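Side-chain contact in diaminopimelate decarboxylase (Psychromonas ingrahamii, PDB 4XG1), which probably decarboxylates meso-diaminopimelate to L-lysine, the last step of the diaminopimelate pathway, using pyridoxal phosphate as cofactor: residues G239-P244 with P251-Y256. Numbering follows the deposited sequence.
Sequences GGLGVP and PEPAEY. With LLP ((2S)-2-amino-6-[[3-hydroxy-2-methyl-5-(phosphonooxymethyl)pyridin-4-yl]methylideneamino]hexanoic acid), chain T.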
loop_
_atom_site.group_PDB
_atom_site.type_symbol
_atom_site.label_atom_id
_atom_site.label_comp_id
_atom_site.label_asym_id
_atom_site.label_seq_id
_atom_site.Cartn_x
_atom_site.Cartn_y
_atom_site.Cartn_z
ATOM N N GLY B 239 -10.258 3.289 -19.266
ATOM C CA GLY B 239 -8.846 3.139 -19.592
ATOM C C GLY B 239 -8.607 1.675 -19.885
ATOM O O GLY B 239 -9.508 1.007 -20.408
ATOM N N GLY B 240 -7.433 1.182 -19.525
ATOM C CA GLY B 240 -7.147 -0.233 -19.603
ATOM C C GLY B 240 -6.109 -0.616 -20.633
ATOM O O GLY B 240 -5.660 -1.757 -20.682
ATOM N N LEU B 241 -5.722 0.317 -21.475
ATOM C CA LEU B 241 -4.752 0.004 -22.483
ATOM C C LEU B 241 -3.402 -0.271 -21.794
ATOM O O LEU B 241 -2.915 0.555 -20.976
ATOM C CB LEU B 241 -4.617 1.155 -23.496
ATOM C CG LEU B 241 -3.566 0.942 -24.599
ATOM C CD1 LEU B 241 -3.914 -0.259 -25.471
ATOM C CD2 LEU B 241 -3.440 2.186 -25.465
ATOM N N GLY B 242 -2.810 -1.410 -22.140
ATOM C CA GLY B 242 -1.622 -1.864 -21.469
ATOM C C GLY B 242 -0.331 -1.278 -21.991
ATOM O O GLY B 242 -0.346 -0.503 -22.948
ATOM N N VAL B 243 0.779 -1.593 -21.325
ATOM C CA VAL B 243 2.071 -1.098 -21.722
ATOM C C VAL B 243 3.080 -2.222 -21.696
ATOM O O VAL B 243 2.835 -3.261 -21.079
ATOM C CB VAL B 243 2.592 0.043 -20.819
ATOM C CG1 VAL B 243 1.665 1.232 -20.855
ATOM C CG2 VAL B 243 2.814 -0.423 -19.384
ATOM N N PRO B 244 4.236 -2.009 -22.340
ATOM C CA PRO B 244 5.356 -2.966 -22.252
ATOM C C PRO B 244 6.148 -2.836 -20.966
ATOM O O PRO B 244 6.794 -1.794 -20.738
ATOM C CB PRO B 244 6.241 -2.595 -23.462
ATOM C CG PRO B 244 5.955 -1.151 -23.727
ATOM C CD PRO B 244 4.484 -0.969 -23.374
ATOM N N PRO B 251 -1.084 -2.620 -28.209
ATOM C CA PRO B 251 -1.283 -1.570 -29.161
ATOM C C PRO B 251 -0.795 -0.276 -28.563
ATOM O O PRO B 251 -1.120 0.025 -27.416
ATOM C CB PRO B 251 -2.815 -1.512 -29.316
ATOM C CG PRO B 251 -3.327 -2.804 -28.794
ATOM C CD PRO B 251 -2.345 -3.263 -27.793
ATOM N N GLU B 252 -0.098 0.525 -29.349
ATOM C CA GLU B 252 0.189 1.874 -28.914
ATOM C C GLU B 252 -1.045 2.726 -29.012
ATOM O O GLU B 252 -1.964 2.403 -29.752
ATOM C CB GLU B 252 1.372 2.440 -29.678
ATOM C CG GLU B 252 2.679 1.972 -29.048
ATOM C CD GLU B 252 3.822 1.969 -30.017
ATOM O OE1 GLU B 252 3.774 2.784 -30.976
ATOM O OE2 GLU B 252 4.753 1.150 -29.824
ATOM N N PRO B 253 -1.108 3.808 -28.219
ATOM C CA PRO B 253 -2.299 4.636 -28.130
ATOM C C PRO B 253 -2.896 5.060 -29.467
ATOM O O PRO B 253 -4.122 4.985 -29.650
ATOM C CB PRO B 253 -1.830 5.868 -27.380
ATOM C CG PRO B 253 -0.595 5.485 -26.691
ATOM C CD PRO B 253 -0.061 4.227 -27.276
ATOM N N ALA B 254 -2.037 5.513 -30.391
ATOM C CA ALA B 254 -2.467 5.879 -31.756
ATOM C C ALA B 254 -3.309 4.775 -32.407
ATOM O O ALA B 254 -4.436 5.019 -32.807
ATOM C CB ALA B 254 -1.252 6.171 -32.619
ATOM N N GLU B 255 -2.760 3.566 -32.473
ATOM C CA GLU B 255 -3.449 2.390 -33.071
ATOM C C GLU B 255 -4.769 2.033 -32.390
ATOM O O GLU B 255 -5.789 1.741 -33.046
ATOM C CB GLU B 255 -2.547 1.179 -32.980
ATOM C CG GLU B 255 -1.168 1.405 -33.575
ATOM C CD GLU B 255 -0.089 0.474 -33.045
ATOM O OE1 GLU B 255 -0.402 -0.430 -32.241
ATOM O OE2 GLU B 255 1.091 0.647 -33.438
ATOM N N TYR B 256 -4.738 2.046 -31.062
ATOM C CA TYR B 256 -5.919 1.806 -30.258
ATOM C C TYR B 256 -6.996 2.791 -30.573
ATOM O O TYR B 256 -8.180 2.414 -30.702
ATOM C CB TYR B 256 -5.529 1.886 -28.764
ATOM C CG TYR B 256 -6.585 2.322 -27.750
ATOM C CD1 TYR B 256 -7.447 1.412 -27.188
ATOM C CD2 TYR B 256 -6.668 3.630 -27.308
ATOM C CE1 TYR B 256 -8.381 1.793 -26.200
ATOM C CE2 TYR B 256 -7.613 4.009 -26.344
ATOM C CZ TYR B 256 -8.450 3.081 -25.779
ATOM O OH TYR B 256 -9.379 3.437 -24.805
HETATM N N1 LLP T . -10.988 4.241 -15.235
HETATM C C2 LLP T . -11.443 3.489 -14.227
HETATM C "C2'" LLP T . -12.905 3.552 -13.865
HETATM C C3 LLP T . -10.475 2.647 -13.498
HETATM O O3 LLP T . -10.891 1.846 -12.490
HETATM C C4 LLP T . -9.068 2.643 -13.913
HETATM C "C4'" LLP T . -8.020 1.798 -13.261
HETATM C C5 LLP T . -8.690 3.516 -15.043
HETATM C C6 LLP T . -9.686 4.285 -15.629
HETATM C "C5'" LLP T . -7.279 3.622 -15.553
HETATM O OP4 LLP T . -6.780 2.428 -16.009
HETATM P P LLP T . -5.333 2.271 -16.679
HETATM O OP1 LLP T . -4.406 3.010 -15.725
HETATM O OP2 LLP T . -5.095 0.760 -16.909
HETATM O OP3 LLP T . -5.421 2.806 -18.121
HETATM N N LLP T . -2.891 -0.904 -9.065
HETATM C CA LLP T . -2.969 -1.660 -10.381
HETATM C CB LLP T . -3.717 -0.855 -11.437
HETATM C CG LLP T . -5.191 -1.171 -11.606
HETATM C CD LLP T . -6.051 0.072 -11.624
HETATM C CE LLP T . -7.497 -0.286 -12.014
HETATM N NZ LLP T . -8.442 0.818 -12.280
HETATM C C LLP T . -1.567 -1.865 -10.903
HETATM O O LLP T . -0.600 -1.371 -10.347
HETATM O OXT LLP T . -1.332 -2.516 -11.907
HETATM O O HOH W 1 -10.391 1.805 -22.995
#
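Pro-251 meets Leu-241 with both its ring and its carbonyl: CD1 of Leu-241 lies 4.1 Å from CD of Pro-251 and 3.4 Å from its O, and the two side chains pass each other at a slant. Glu-252 occupies the N-cap position of helix 253-262. Its backbone N donates to OE1 of Glu-255 at 3.1 Å, a bent bond (144°) that reaches the carboxylate from above its plane, and the O of Glu-252 accepts from the N of Tyr-256. Pro-253 seats the other leucine branch, CD2 of Leu-241 standing 3.8 Å from CA of Pro-253, while Phe-45 of helix 35-49 touches both residues. The contact joins the loop after strand 234-236 of the TIM barrel to the start of the following helix. That loop is a glycine-rich phosphate-binding element: N of Gly-240 donates a nearly straight bond (2.9 Å, 166°) to OP3 of LLP. At Tyr-256, CD2 of Leu-241 approaches the ring CG obliquely at 3.9 Å; with CG of Leu-241 opposite the backbone N (chi1 178°), the side chain extends toward the helix start, its fork dividing CD1 and CD2 between these partners. Shortening Leu-241 to an alanine removes both methyl branches and is likely to open a gap beside Pro-251, Pro-253 and Tyr-256. Beyond the ring, one water is hydrogen-bonded to OH of Tyr-256 (2.6 Å) and to O of Gly-239 (2.8 Å), linking phenol and loop.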